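Local coordinates for protein ATP-dependent Clp protease proteolytic subunit (Plasmodium falciparum, PDB 4GM2) that forms an inactive, ClpP-like subunit of the apicoplast-localized caseinolytic protease complex and assembles with further copies of itself, seven in all, at residues G69-N73 with N74-N78; N80-T83 with D84-I88; L33-P36 with I37-H40; R123-L126 with K127-F131. All coordinates share one frame; numbering follows the deposited sequence.

How the contacts relate
Contacts 1, 2 and 3 cluster in one part of the subunit, while contact 4 is set apart, its centre about 22 Å from that of contact 2 and on the opposite side of the chain's centre. Contact 3 leads from the first strand of the parallel sheet into helix 39-55. Contact 1 is a hairpin tip with exposed residues, beside contact 3 and just ahead of contact 2, the first turns of helix 81-94. Contact 4 is the most buried of the four. Backbone bonds carry contacts 1 and 2, proline-tyrosine and aliphatic packing carry contact 3, and a serine hydroxyl at a phenylalanine edge and a turn carbonyl mark contact 4. Contacts 2 and 4 also hydrogen-bond to neighbouring subunits.

Contact 1 (G69-N73 with N74-N78)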
ATOM      1  N   GLY A  69     -12.330  23.640 -12.547  1.00 74.13           N
ATOM      2  CA  GLY A  69     -12.505  23.119 -13.899  1.00 75.65           C
ATOM      3  C   GLY A  69     -11.286  22.393 -14.424  1.00 78.57           C
ATOM      4  O   GLY A  69     -10.726  21.538 -13.740  1.00 78.67           O
ATOM      5  N   ASP A  70     -10.877  22.743 -15.641  1.00 83.34           N
ATOM      6  CA  ASP A  70      -9.726  22.111 -16.293  1.00 84.64           C
ATOM      7  C   ASP A  70      -8.424  22.895 -16.134  1.00 87.64           C
ATOM      8  O   ASP A  70      -7.404  22.524 -16.714  1.00 89.02           O
ATOM      9  CB  ASP A  70     -10.009  21.854 -17.778  1.00 85.62           C
ATOM     10  CG  ASP A  70     -10.210  23.136 -18.575  1.00 88.64           C
ATOM     11  OD1 ASP A  70     -10.567  24.177 -17.982  1.00 87.90           O
ATOM     12  OD2 ASP A  70     -10.017  23.092 -19.809  1.00 93.24           O
ATOM     13  N   ILE A  71      -8.463  23.981 -15.367  1.00 90.80           N
ATOM     14  CA  ILE A  71      -7.244  24.740 -15.062  1.00 98.07           C
ATOM     15  C   ILE A  71      -6.857  24.636 -13.587  1.00100.03           C
ATOM     16  O   ILE A  71      -7.709  24.468 -12.708  1.00 98.78           O
ATOM     17  CB  ILE A  71      -7.302  26.229 -15.525  1.00 99.77           C
ATOM     18  CG1 ILE A  71      -8.448  27.000 -14.856  1.00 99.09           C
ATOM     19  CG2 ILE A  71      -7.397  26.326 -17.043  1.00100.89           C
ATOM     20  CD1 ILE A  71      -8.026  27.831 -13.661  1.00100.25           C
ATOM     21  N   ASP A  72      -5.556  24.723 -13.336  1.00104.46           N
ATOM     22  CA  ASP A  72      -5.022  24.681 -11.985  1.00107.14           C
ATOM     23  C   ASP A  72      -3.683  25.410 -11.948  1.00110.32           C
ATOM     24  O   ASP A  72      -2.685  24.912 -12.473  1.00109.15           O
ATOM     25  CB  ASP A  72      -4.872  23.232 -11.515  1.00107.54           C
ATOM     26  CG  ASP A  72      -4.362  23.135 -10.097  1.00111.75           C
ATOM     27  OD1 ASP A  72      -4.752  23.981  -9.266  1.00113.95           O
ATOM     28  OD2 ASP A  72      -3.567  22.217  -9.816  1.00114.77           O
ATOM     29  N   ASN A  73      -3.679  26.586 -11.320  1.00112.68           N
ATOM     30  CA  ASN A  73      -2.533  27.499 -11.341  1.00117.20           C
ATOM     31  C   ASN A  73      -2.089  27.826 -12.763  1.00117.18           C
ATOM     32  O   ASN A  73      -0.986  27.465 -13.176  1.00120.33           O
ATOM     33  CB  ASN A  73      -1.361  26.956 -10.512  1.00122.06           C
ATOM     34  CG  ASN A  73      -1.563  27.141  -9.024  1.00125.51           C
ATOM     35  OD1 ASN A  73      -2.577  26.720  -8.463  1.00126.81           O
ATOM     36  ND2 ASN A  73      -0.592  27.771  -8.372  1.00128.01           N
ATOM     37  N   ASN A  74      -2.979  28.485 -13.504  1.00115.22           N
ATOM     38  CA  ASN A  74      -2.739  28.919 -14.890  1.00115.74           C
ATOM     39  C   ASN A  74      -2.425  27.813 -15.902  1.00113.57           C
ATOM     40  O   ASN A  74      -2.386  28.071 -17.108  1.00116.63           O
ATOM     41  CB  ASN A  74      -1.667  30.016 -14.948  1.00123.51           C
ATOM     42  CG  ASN A  74      -2.072  31.272 -14.198  1.00127.56           C
ATOM     43  OD1 ASN A  74      -3.243  31.652 -14.184  1.00127.44           O
ATOM     44  ND2 ASN A  74      -1.097  31.928 -13.574  1.00132.63           N
ATOM     45  N   LYS A  75      -2.209  26.593 -15.415  1.00108.68           N
ATOM     46  CA  LYS A  75      -1.902  25.457 -16.284  1.00105.32           C
ATOM     47  C   LYS A  75      -3.142  24.608 -16.533  1.00 98.68           C
ATOM     48  O   LYS A  75      -3.924  24.341 -15.618  1.00 96.40           O
ATOM     49  CB  LYS A  75      -0.778  24.587 -15.699  1.00108.68           C
ATOM     50  CG  LYS A  75       0.488  25.330 -15.277  1.00115.35           C
ATOM     51  CD  LYS A  75       1.237  25.940 -16.453  1.00120.44           C
ATOM     52  CE  LYS A  75       2.334  26.879 -15.975  1.00126.20           C
ATOM     53  NZ  LYS A  75       2.919  27.670 -17.093  1.00130.62           N
ATOM     54  N   ILE A  76      -3.314  24.195 -17.783  1.00 94.96           N
ATOM     55  CA  ILE A  76      -4.378  23.276 -18.152  1.00 88.79           C
ATOM     56  C   ILE A  76      -3.983  21.871 -17.704  1.00 87.10           C
ATOM     57  O   ILE A  76      -2.935  21.351 -18.095  1.00 88.00           O
ATOM     58  CB  ILE A  76      -4.694  23.350 -19.663  1.00 88.90           C
ATOM     59  CG1 ILE A  76      -5.624  24.533 -19.934  1.00 89.79           C
ATOM     60  CG2 ILE A  76      -5.349  22.069 -20.162  1.00 87.15           C
ATOM     61  CD1 ILE A  76      -5.672  24.970 -21.383  1.00 95.11           C
ATOM     62  N   ILE A  77      -4.826  21.279 -16.860  1.00 83.31           N
ATOM     63  CA  ILE A  77      -4.558  19.961 -16.282  1.00 80.54           C
ATOM     64  C   ILE A  77      -5.317  18.844 -16.997  1.00 76.81           C
ATOM     65  O   ILE A  77      -5.160  17.664 -16.671  1.00 76.29           O
ATOM     66  CB  ILE A  77      -4.832  19.924 -14.756  1.00 79.78           C
ATOM     67  CG1 ILE A  77      -6.179  20.575 -14.400  1.00 78.33           C
ATOM     68  CG2 ILE A  77      -3.703  20.612 -14.004  1.00 82.32           C
ATOM     69  CD1 ILE A  77      -7.398  19.700 -14.632  1.00 75.49           C
ATOM     70  N   ASN A  78      -6.139  19.229 -17.967  1.00 74.55           N
ATOM     71  CA  ASN A  78      -6.882  18.280 -18.782  1.00 73.19           C
ATOM     72  C   ASN A  78      -7.017  18.808 -20.200  1.00 74.30           C
ATOM     73  O   ASN A  78      -7.727  19.790 -20.450  1.00 76.08           O
ATOM     74  CB  ASN A  78      -8.264  18.005 -18.172  1.00 70.38           C
ATOM     75  CG  ASN A  78      -8.934  16.769 -18.756  1.00 69.35           C
ATOM     76  OD1 ASN A  78      -8.573  16.294 -19.834  1.00 69.17           O
ATOM     77  ND2 ASN A  78      -9.921  16.240 -18.035  1.00 67.92           N
TER
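Asp70 and Ile77 meet through the backbone: Ile77 N gives a nearly straight hydrogen bond of 2.9 Å to Asp70 O (162° at the hydrogen). Nearer the turn, Asp72 N reaches Lys75 O at 2.8 Å; the return bond from Lys75 N is long and weak. Between these two bonds Ile71 faces Ile76 as a non-hydrogen-bonded pair, and the two side chains meet at an angle, Ile71 CG2 lying 3.8 Å from Ile76 CG1. Ile77 works on another side. Its CG1 sits between the backbone N and the carbonyl carbon (chi1 47°), close to the Asp70 carbonyl, which leaves the CG2 branch to rest on Asp72 CB at 3.8 Å. Pro36 and Tyr38 pack against the same isoleucine. Further out, Asp70 OD2 is hydrogen-bonded to Tyr137 OH; just past the second strand Asn78 ND2 is bonded to Ile37 O, and Asn78 OD1 accepts from Asn80 N. The strands reverse through a type I' turn from Asp72 to Lys75, with Asn73 and Asn74 at the corners in left-handed backbone conformations, which makes this a short, weakly bonded two-residue beta hairpin.

Contact 2 (N80-T83 with D84-I88); sequences NGIT and DVISI
Asn80 O takes the hydrogen bond of Asp84 N at 3.0 Å and so starts the alpha-helical ladder of helix 81-94. The pattern repeats from Val85 N to Gly81 O, from Ile86 N to Ile82 O and from Ser87 N to Thr83 O, the last at 2.8 Å. Asn80 holds the N-cap position without a capping bond from its side chain, whose ND2 is instead bonded to Asn73 OD1 of a second subunit. A second donor shares the first carbonyl: Thr83 OG1, set between its backbone N and carbonyl carbon (chi1 51°), turns back to Asn80 O at 3.0 Å and arrives from above the carbonyl plane. On the flank of the helix Ile82 CG2 touches Ile86 CD1 at 3.9 Å, and both isoleucines continue onto Thr158 of helix 148-170. Asp84 sits in the first turn, its OD2 bonded to Asn78 ND2, while Asn78 OD1 accepts from Asn80 N, so one asparagine clasps the helix start at two points. Ser87 OG bonds Leu104 O of the second subunit. The Asp84 carboxylate has another acceptor close by, Asn80 O at 3.4 Å from Asp84 OD1, which should disfavour its charge somewhat; the helix N-terminus and the bond from Asn78 ND2 would work the other way and probably keep Asp84 ionised.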
ATOM      1  N   ASN A  80      -8.461  17.354 -22.563  1.00 74.70           N
ATOM      2  CA  ASN A  80      -9.755  16.924 -23.087  1.00 74.86           C
ATOM      3  C   ASN A  80     -10.918  17.265 -22.156  1.00 73.38           C
ATOM      4  O   ASN A  80     -11.964  16.605 -22.174  1.00 72.21           O
ATOM      5  CB  ASN A  80      -9.703  15.431 -23.403  1.00 74.57           C
ATOM      6  CG  ASN A  80      -8.625  15.099 -24.416  1.00 78.36           C
ATOM      7  OD1 ASN A  80      -8.697  15.517 -25.571  1.00 80.91           O
ATOM      8  ND2 ASN A  80      -7.608  14.359 -23.985  1.00 79.36           N
ATOM      9  N   GLY A  81     -10.721  18.318 -21.362  1.00 74.68           N
ATOM     10  CA  GLY A  81     -11.695  18.782 -20.378  1.00 74.54           C
ATOM     11  C   GLY A  81     -13.092  19.014 -20.919  1.00 75.65           C
ATOM     12  O   GLY A  81     -14.063  18.513 -20.358  1.00 76.83           O
ATOM     13  N   ILE A  82     -13.189  19.762 -22.016  1.00 77.40           N
ATOM     14  CA  ILE A  82     -14.480  20.135 -22.608  1.00 77.63           C
ATOM     15  C   ILE A  82     -15.310  18.927 -23.080  1.00 75.52           C
ATOM     16  O   ILE A  82     -16.510  18.847 -22.802  1.00 74.44           O
ATOM     17  CB  ILE A  82     -14.304  21.172 -23.744  1.00 78.79           C
ATOM     18  CG1 ILE A  82     -13.571  22.409 -23.217  1.00 80.85           C
ATOM     19  CG2 ILE A  82     -15.655  21.591 -24.309  1.00 81.30           C
ATOM     20  CD1 ILE A  82     -12.982  23.308 -24.286  1.00 85.33           C
ATOM     21  N   THR A  83     -14.676  17.993 -23.785  1.00 73.83           N
ATOM     22  CA  THR A  83     -15.372  16.788 -24.236  1.00 71.77           C
ATOM     23  C   THR A  83     -15.697  15.875 -23.065  1.00 71.38           C
ATOM     24  O   THR A  83     -16.709  15.171 -23.096  1.00 72.06           O
ATOM     25  CB  THR A  83     -14.567  15.987 -25.270  1.00 71.24           C
ATOM     26  OG1 THR A  83     -13.247  15.764 -24.768  1.00 76.42           O
ATOM     27  CG2 THR A  83     -14.502  16.724 -26.596  1.00 72.31           C
ATOM     28  N   ASP A  84     -14.834  15.886 -22.047  1.00 69.06           N
ATOM     29  CA  ASP A  84     -15.052  15.108 -20.829  1.00 67.11           C
ATOM     30  C   ASP A  84     -16.326  15.541 -20.125  1.00 66.21           C
ATOM     31  O   ASP A  84     -17.127  14.701 -19.717  1.00 65.34           O
ATOM     32  CB  ASP A  84     -13.865  15.234 -19.870  1.00 66.98           C
ATOM     33  CG  ASP A  84     -12.729  14.282 -20.205  1.00 68.19           C
ATOM     34  OD1 ASP A  84     -12.883  13.454 -21.131  1.00 67.74           O
ATOM     35  OD2 ASP A  84     -11.677  14.363 -19.531  1.00 67.50           O
ATOM     36  N   VAL A  85     -16.510  16.854 -19.989  1.00 67.09           N
ATOM     37  CA  VAL A  85     -17.707  17.393 -19.352  1.00 67.08           C
ATOM     38  C   VAL A  85     -18.930  17.227 -20.263  1.00 66.87           C
ATOM     39  O   VAL A  85     -20.028  16.971 -19.769  1.00 67.74           O
ATOM     40  CB  VAL A  85     -17.509  18.844 -18.839  1.00 68.57           C
ATOM     41  CG1 VAL A  85     -17.560  19.855 -19.970  1.00 73.22           C
ATOM     42  CG2 VAL A  85     -18.553  19.187 -17.793  1.00 70.82           C
ATOM     43  N   ILE A  86     -18.734  17.347 -21.579  1.00 65.41           N
ATOM     44  CA  ILE A  86     -19.800  17.063 -22.547  1.00 65.14           C
ATOM     45  C   ILE A  86     -20.250  15.613 -22.389  1.00 64.66           C
ATOM     46  O   ILE A  86     -21.448  15.308 -22.454  1.00 65.99           O
ATOM     47  CB  ILE A  86     -19.375  17.326 -24.015  1.00 66.21           C
ATOM     48  CG1 ILE A  86     -19.248  18.830 -24.290  1.00 67.10           C
ATOM     49  CG2 ILE A  86     -20.392  16.738 -24.988  1.00 65.84           C
ATOM     50  CD1 ILE A  86     -18.505  19.167 -25.571  1.00 66.88           C
ATOM     51  N   SER A  87     -19.279  14.726 -22.185  1.00 63.98           N
ATOM     52  CA  SER A  87     -19.571  13.326 -21.927  1.00 64.41           C
ATOM     53  C   SER A  87     -20.352  13.116 -20.642  1.00 64.82           C
ATOM     54  O   SER A  87     -21.293  12.334 -20.636  1.00 66.20           O
ATOM     55  CB  SER A  87     -18.304  12.489 -21.908  1.00 65.06           C
ATOM     56  OG  SER A  87     -18.078  11.960 -23.194  1.00 69.72           O
ATOM     57  N   ILE A  88     -19.965  13.815 -19.573  1.00 63.27           N
ATOM     58  CA  ILE A  88     -20.636  13.696 -18.276  1.00 62.89           C
ATOM     59  C   ILE A  88     -22.096  14.159 -18.345  1.00 65.06           C
ATOM     60  O   ILE A  88     -23.006  13.427 -17.933  1.00 69.20           O
ATOM     61  CB  ILE A  88     -19.880  14.449 -17.157  1.00 60.72           C
ATOM     62  CG1 ILE A  88     -18.506  13.815 -16.912  1.00 59.85           C
ATOM     63  CG2 ILE A  88     -20.685  14.444 -15.866  1.00 57.55           C
ATOM     64  CD1 ILE A  88     -17.515  14.727 -16.218  1.00 58.82           C
TER

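Contact 3 (L33-P36 with I37-H40); sequences LSSP and IYPH
Pro36 and Tyr38 stand side by side across Ile37, the centre of an inverse gamma turn that leads the chain from strand 30-33, the first strand of the parallel sheet, into helix 39-55. It is the first strand-to-helix connection of this ClpP-type fold.

The polar part is slight. Tyr38 N bonds back to Pro36 O at 3.0 Å, but the angle at the hydrogen is only 136°, so the bond is weak, as expected of so tight a turn. The turn is steadied from outside: Ile37 pairs through its backbone with Gly69, and Ser35 O accepts from Ser67 OG.

Aromatic contact comes next. With Tyr38 CG beside its own backbone N (chi1 -57°), the ring folds back alongside the proline, and Pro36 CB lies over one face, 4.2 Å from the ring centroid and 23° off the normal, a CH-pi contact displaced toward the rim. Asp72 of the neighbouring hairpin touches both partners.

Aliphatic packing takes the inner side. Leu33 and Ile37 are both buried and cross at about a right angle, and each continues onto helix 110-116, Leu33 at Leu114 and Ile37 at Ile110. Tyr38 itself occupies the N-cap position of helix 39-55, and Pro39 follows as the first helical residue, a place that suits proline because no backbone NH is called for there. At the inner crossing, Leu33 CD2 lies 3.8 Å from Ile37 CD1.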
ATOM      1  N   LEU A  33     -17.199  16.362  -6.319  1.00 60.75           N
ATOM      2  CA  LEU A  33     -16.093  16.904  -7.106  1.00 62.21           C
ATOM      3  C   LEU A  33     -15.458  18.029  -6.309  1.00 64.91           C
ATOM      4  O   LEU A  33     -16.080  19.071  -6.101  1.00 66.87           O
ATOM      5  CB  LEU A  33     -16.564  17.406  -8.474  1.00 61.37           C
ATOM      6  CG  LEU A  33     -15.574  18.230  -9.321  1.00 62.15           C
ATOM      7  CD1 LEU A  33     -14.295  17.461  -9.624  1.00 61.80           C
ATOM      8  CD2 LEU A  33     -16.218  18.714 -10.612  1.00 60.39           C
ATOM      9  N   SER A  34     -14.227  17.806  -5.856  1.00 66.87           N
ATOM     10  CA  SER A  34     -13.550  18.748  -4.962  1.00 70.02           C
ATOM     11  C   SER A  34     -12.128  19.050  -5.406  1.00 70.58           C
ATOM     12  O   SER A  34     -11.260  19.327  -4.579  1.00 74.24           O
ATOM     13  CB  SER A  34     -13.532  18.196  -3.542  1.00 72.21           C
ATOM     14  OG  SER A  34     -12.905  16.929  -3.516  1.00 77.19           O
ATOM     15  N   SER A  35     -11.900  18.995  -6.713  1.00 69.12           N
ATOM     16  CA  SER A  35     -10.584  19.216  -7.294  1.00 69.94           C
ATOM     17  C   SER A  35     -10.738  19.668  -8.744  1.00 69.31           C
ATOM     18  O   SER A  35     -11.847  19.662  -9.276  1.00 66.76           O
ATOM     19  CB  SER A  35      -9.771  17.921  -7.241  1.00 70.89           C
ATOM     20  OG  SER A  35     -10.351  16.933  -8.071  1.00 69.70           O
ATOM     21  N   PRO A  36      -9.628  20.066  -9.392  1.00 70.26           N
ATOM     22  CA  PRO A  36      -9.656  20.223 -10.848  1.00 70.16           C
ATOM     23  C   PRO A  36     -10.095  18.921 -11.519  1.00 68.20           C
ATOM     24  O   PRO A  36      -9.820  17.843 -11.000  1.00 67.92           O
ATOM     25  CB  PRO A  36      -8.196  20.514 -11.190  1.00 73.16           C
ATOM     26  CG  PRO A  36      -7.651  21.167  -9.972  1.00 74.28           C
ATOM     27  CD  PRO A  36      -8.365  20.550  -8.806  1.00 71.81           C
ATOM     28  N   ILE A  37     -10.779  19.013 -12.654  1.00 67.41           N
ATOM     29  CA  ILE A  37     -11.244  17.805 -13.339  1.00 66.04           C
ATOM     30  C   ILE A  37     -10.129  17.212 -14.208  1.00 67.39           C
ATOM     31  O   ILE A  37     -10.090  17.423 -15.426  1.00 67.99           O
ATOM     32  CB  ILE A  37     -12.543  18.040 -14.154  1.00 63.69           C
ATOM     33  CG1 ILE A  37     -13.533  18.897 -13.355  1.00 61.31           C
ATOM     34  CG2 ILE A  37     -13.179  16.708 -14.556  1.00 61.01           C
ATOM     35  CD1 ILE A  37     -14.799  19.243 -14.107  1.00 59.69           C
ATOM     36  N   TYR A  38      -9.218  16.486 -13.559  1.00 68.34           N
ATOM     37  CA  TYR A  38      -8.169  15.721 -14.239  1.00 70.90           C
ATOM     38  C   TYR A  38      -8.792  14.587 -15.057  1.00 70.55           C
ATOM     39  O   TYR A  38      -9.929  14.191 -14.789  1.00 68.04           O
ATOM     40  CB  TYR A  38      -7.204  15.110 -13.220  1.00 71.51           C
ATOM     41  CG  TYR A  38      -6.543  16.094 -12.284  1.00 73.83           C
ATOM     42  CD1 TYR A  38      -7.016  16.269 -10.984  1.00 74.24           C
ATOM     43  CD2 TYR A  38      -5.431  16.836 -12.687  1.00 75.86           C
ATOM     44  CE1 TYR A  38      -6.413  17.165 -10.117  1.00 76.04           C
ATOM     45  CE2 TYR A  38      -4.819  17.733 -11.826  1.00 77.51           C
ATOM     46  CZ  TYR A  38      -5.316  17.895 -10.546  1.00 78.54           C
ATOM     47  OH  TYR A  38      -4.716  18.783  -9.688  1.00 82.57           O
ATOM     48  N   PRO A  39      -8.049  14.047 -16.048  1.00 73.24           N
ATOM     49  CA  PRO A  39      -8.543  12.916 -16.848  1.00 72.56           C
ATOM     50  C   PRO A  39      -9.176  11.791 -16.021  1.00 71.17           C
ATOM     51  O   PRO A  39     -10.226  11.270 -16.406  1.00 71.05           O
ATOM     52  CB  PRO A  39      -7.285  12.416 -17.558  1.00 73.94           C
ATOM     53  CG  PRO A  39      -6.445  13.639 -17.717  1.00 76.58           C
ATOM     54  CD  PRO A  39      -6.761  14.556 -16.562  1.00 75.76           C
ATOM     55  N   HIS A  40      -8.558  11.438 -14.895  1.00 70.64           N
ATOM     56  CA  HIS A  40      -9.058  10.355 -14.045  1.00 70.90           C
ATOM     57  C   HIS A  40     -10.266  10.735 -13.228  1.00 71.71           C
ATOM     58  O   HIS A  40     -11.031   9.861 -12.805  1.00 73.28           O
ATOM     59  CB  HIS A  40      -7.954   9.820 -13.139  1.00 71.01           C
ATOM     60  CG  HIS A  40      -7.474  10.809 -12.112  1.00 71.56           C
ATOM     61  ND1 HIS A  40      -8.007  10.887 -10.880  1.00 71.11           N
ATOM     62  CD2 HIS A  40      -6.469  11.775 -12.169  1.00 73.41           C
ATOM     63  CE1 HIS A  40      -7.380  11.853 -10.179  1.00 71.67           C
ATOM     64  NE2 HIS A  40      -6.440  12.396 -10.971  1.00 73.83           N
TER

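Contact 4 (R123-L126 with K127-F131); sequences RFSL and KNSSF
Ser125 has its OG trans to the backbone N (chi1 175°), swung beside its carbonyl carbon and so in among Leu126 O, the Ser129 side chain and the Phe131 ring. Ser129 has its OG beside the backbone N and anti to the carbonyl carbon (chi1 -59°), which brings that hydroxyl to 3.5 Å from Leu126 CB. The two serines belong to a type I beta turn, Leu126 to Ser129, one just before it and one at its end; the turn carries the chain from strand 123-125 of the parallel sheet into strand 130-133 of the small mixed sheet.

Leu126 O is the common acceptor. Ser125 OG donates to it at 3.0 Å, in the carbonyl plane and on a lone pair, while Ser129 N closes the turn with a weak bond of 3.4 Å. The two hydroxyls are neighbours but not bonded to each other; Ser129 OG is bonded to Cys103 O of strand 99-103. That bond connects the turn to the adjacent strand of the parallel sheet.

At the corner of the turn, Asn128 faces a third subunit: its ND2 bonds Asp90 OD1 there, and its backbone O accepts from Lys161 NZ of the same neighbour. The bend therefore belongs to a subunit interface on its outer side. On its inner side it packs into the subunit, with Ser125 and Phe131 both touching Ile198. Phe131 turns its ring so that an edge, not a face, meets Ser125: Ser125 CB lies in the plane of the Phe131 ring, and Ser125 OG is 3.5 Å from Phe131 CZ.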
ATOM      1  N   ARG A 123     -30.644  22.947  -8.904  1.00 73.41           N
ATOM      2  CA  ARG A 123     -29.268  23.415  -8.961  1.00 73.29           C
ATOM      3  C   ARG A 123     -29.068  24.446  -7.852  1.00 76.15           C
ATOM      4  O   ARG A 123     -29.638  25.541  -7.887  1.00 78.32           O
ATOM      5  CB  ARG A 123     -28.958  24.008 -10.333  1.00 73.51           C
ATOM      6  CG  ARG A 123     -29.161  23.031 -11.482  1.00 71.95           C
ATOM      7  CD  ARG A 123     -29.098  23.734 -12.827  1.00 70.58           C
ATOM      8  NE  ARG A 123     -30.176  24.705 -13.005  1.00 70.59           N
ATOM      9  CZ  ARG A 123     -30.276  25.535 -14.038  1.00 70.48           C
ATOM     10  NH1 ARG A 123     -29.365  25.524 -15.002  1.00 69.33           N
ATOM     11  NH2 ARG A 123     -31.291  26.382 -14.107  1.00 71.46           N
ATOM     12  N   PHE A 124     -28.260  24.075  -6.864  1.00 76.08           N
ATOM     13  CA  PHE A 124     -28.105  24.854  -5.641  1.00 77.45           C
ATOM     14  C   PHE A 124     -26.711  25.447  -5.516  1.00 78.24           C
ATOM     15  O   PHE A 124     -25.762  24.969  -6.136  1.00 79.56           O
ATOM     16  CB  PHE A 124     -28.398  23.978  -4.416  1.00 76.09           C
ATOM     17  CG  PHE A 124     -29.713  23.251  -4.487  1.00 74.60           C
ATOM     18  CD1 PHE A 124     -30.899  23.895  -4.154  1.00 76.31           C
ATOM     19  CD2 PHE A 124     -29.764  21.924  -4.891  1.00 71.64           C
ATOM     20  CE1 PHE A 124     -32.110  23.228  -4.222  1.00 76.57           C
ATOM     21  CE2 PHE A 124     -30.971  21.252  -4.957  1.00 72.96           C
ATOM     22  CZ  PHE A 124     -32.147  21.904  -4.625  1.00 74.68           C
ATOM     23  N   SER A 125     -26.601  26.492  -4.702  1.00 80.26           N
ATOM     24  CA  SER A 125     -25.318  27.100  -4.389  1.00 80.77           C
ATOM     25  C   SER A 125     -25.285  27.621  -2.956  1.00 82.39           C
ATOM     26  O   SER A 125     -26.314  28.011  -2.403  1.00 82.88           O
ATOM     27  CB  SER A 125     -25.015  28.240  -5.359  1.00 82.00           C
ATOM     28  OG  SER A 125     -23.827  28.910  -4.981  1.00 84.54           O
ATOM     29  N   LEU A 126     -24.094  27.614  -2.362  1.00 82.68           N
ATOM     30  CA  LEU A 126     -23.877  28.237  -1.062  1.00 85.06           C
ATOM     31  C   LEU A 126     -23.773  29.753  -1.224  1.00 88.25           C
ATOM     32  O   LEU A 126     -23.569  30.255  -2.332  1.00 89.37           O
ATOM     33  CB  LEU A 126     -22.620  27.681  -0.383  1.00 83.69           C
ATOM     34  CG  LEU A 126     -22.591  26.199   0.023  1.00 83.03           C
ATOM     35  CD1 LEU A 126     -21.237  25.845   0.617  1.00 83.35           C
ATOM     36  CD2 LEU A 126     -23.708  25.822   0.990  1.00 82.20           C
ATOM     37  N   LYS A 127     -23.911  30.466  -0.110  1.00 90.50           N
ATOM     38  CA  LYS A 127     -23.932  31.928  -0.079  1.00 91.88           C
ATOM     39  C   LYS A 127     -22.749  32.590  -0.802  1.00 91.13           C
ATOM     40  O   LYS A 127     -22.939  33.534  -1.573  1.00 91.07           O
ATOM     41  CB  LYS A 127     -23.995  32.405   1.377  1.00 95.33           C
ATOM     42  CG  LYS A 127     -24.555  33.804   1.559  1.00101.03           C
ATOM     43  CD  LYS A 127     -24.357  34.300   2.982  1.00105.01           C
ATOM     44  CE  LYS A 127     -24.906  35.708   3.138  1.00109.54           C
ATOM     45  NZ  LYS A 127     -24.555  36.299   4.459  1.00114.83           N
ATOM     46  N   ASN A 128     -21.540  32.084  -0.562  1.00 89.47           N
ATOM     47  CA  ASN A 128     -20.314  32.737  -1.034  1.00 90.06           C
ATOM     48  C   ASN A 128     -19.640  32.086  -2.249  1.00 88.19           C
ATOM     49  O   ASN A 128     -18.466  32.340  -2.530  1.00 88.57           O
ATOM     50  CB  ASN A 128     -19.317  32.873   0.123  1.00 90.77           C
ATOM     51  CG  ASN A 128     -19.881  33.665   1.288  1.00 92.77           C
ATOM     52  OD1 ASN A 128     -20.268  34.820   1.139  1.00 94.68           O
ATOM     53  ND2 ASN A 128     -19.926  33.043   2.455  1.00 93.32           N
ATOM     54  N   SER A 129     -20.391  31.265  -2.977  1.00 85.90           N
ATOM     55  CA  SER A 129     -19.841  30.522  -4.107  1.00 84.56           C
ATOM     56  C   SER A 129     -19.616  31.387  -5.348  1.00 85.22           C
ATOM     57  O   SER A 129     -20.329  32.363  -5.570  1.00 87.38           O
ATOM     58  CB  SER A 129     -20.734  29.329  -4.441  1.00 82.53           C
ATOM     59  OG  SER A 129     -20.842  28.460  -3.328  1.00 83.45           O
ATOM     60  N   SER A 130     -18.615  31.019  -6.144  1.00 85.23           N
ATOM     61  CA  SER A 130     -18.303  31.716  -7.393  1.00 85.59           C
ATOM     62  C   SER A 130     -18.457  30.804  -8.596  1.00 83.66           C
ATOM     63  O   SER A 130     -18.234  29.591  -8.512  1.00 82.78           O
ATOM     64  CB  SER A 130     -16.880  32.265  -7.370  1.00 88.17           C
ATOM     65  OG  SER A 130     -16.651  33.016  -6.198  1.00 97.38           O
ATOM     66  N   PHE A 131     -18.838  31.406  -9.717  1.00 82.86           N
ATOM     67  CA  PHE A 131     -18.980  30.702 -10.977  1.00 79.51           C
ATOM     68  C   PHE A 131     -18.277  31.494 -12.063  1.00 81.49           C
ATOM     69  O   PHE A 131     -18.236  32.723 -12.021  1.00 83.82           O
ATOM     70  CB  PHE A 131     -20.457  30.541 -11.331  1.00 79.16           C
ATOM     71  CG  PHE A 131     -21.265  29.855 -10.270  1.00 76.84           C
ATOM     72  CD1 PHE A 131     -21.785  30.575  -9.200  1.00 78.25           C
ATOM     73  CD2 PHE A 131     -21.512  28.493 -10.343  1.00 73.82           C
ATOM     74  CE1 PHE A 131     -22.530  29.943  -8.218  1.00 77.75           C
ATOM     75  CE2 PHE A 131     -22.258  27.856  -9.363  1.00 73.62           C
ATOM     76  CZ  PHE A 131     -22.766  28.583  -8.299  1.00 74.26           C
TER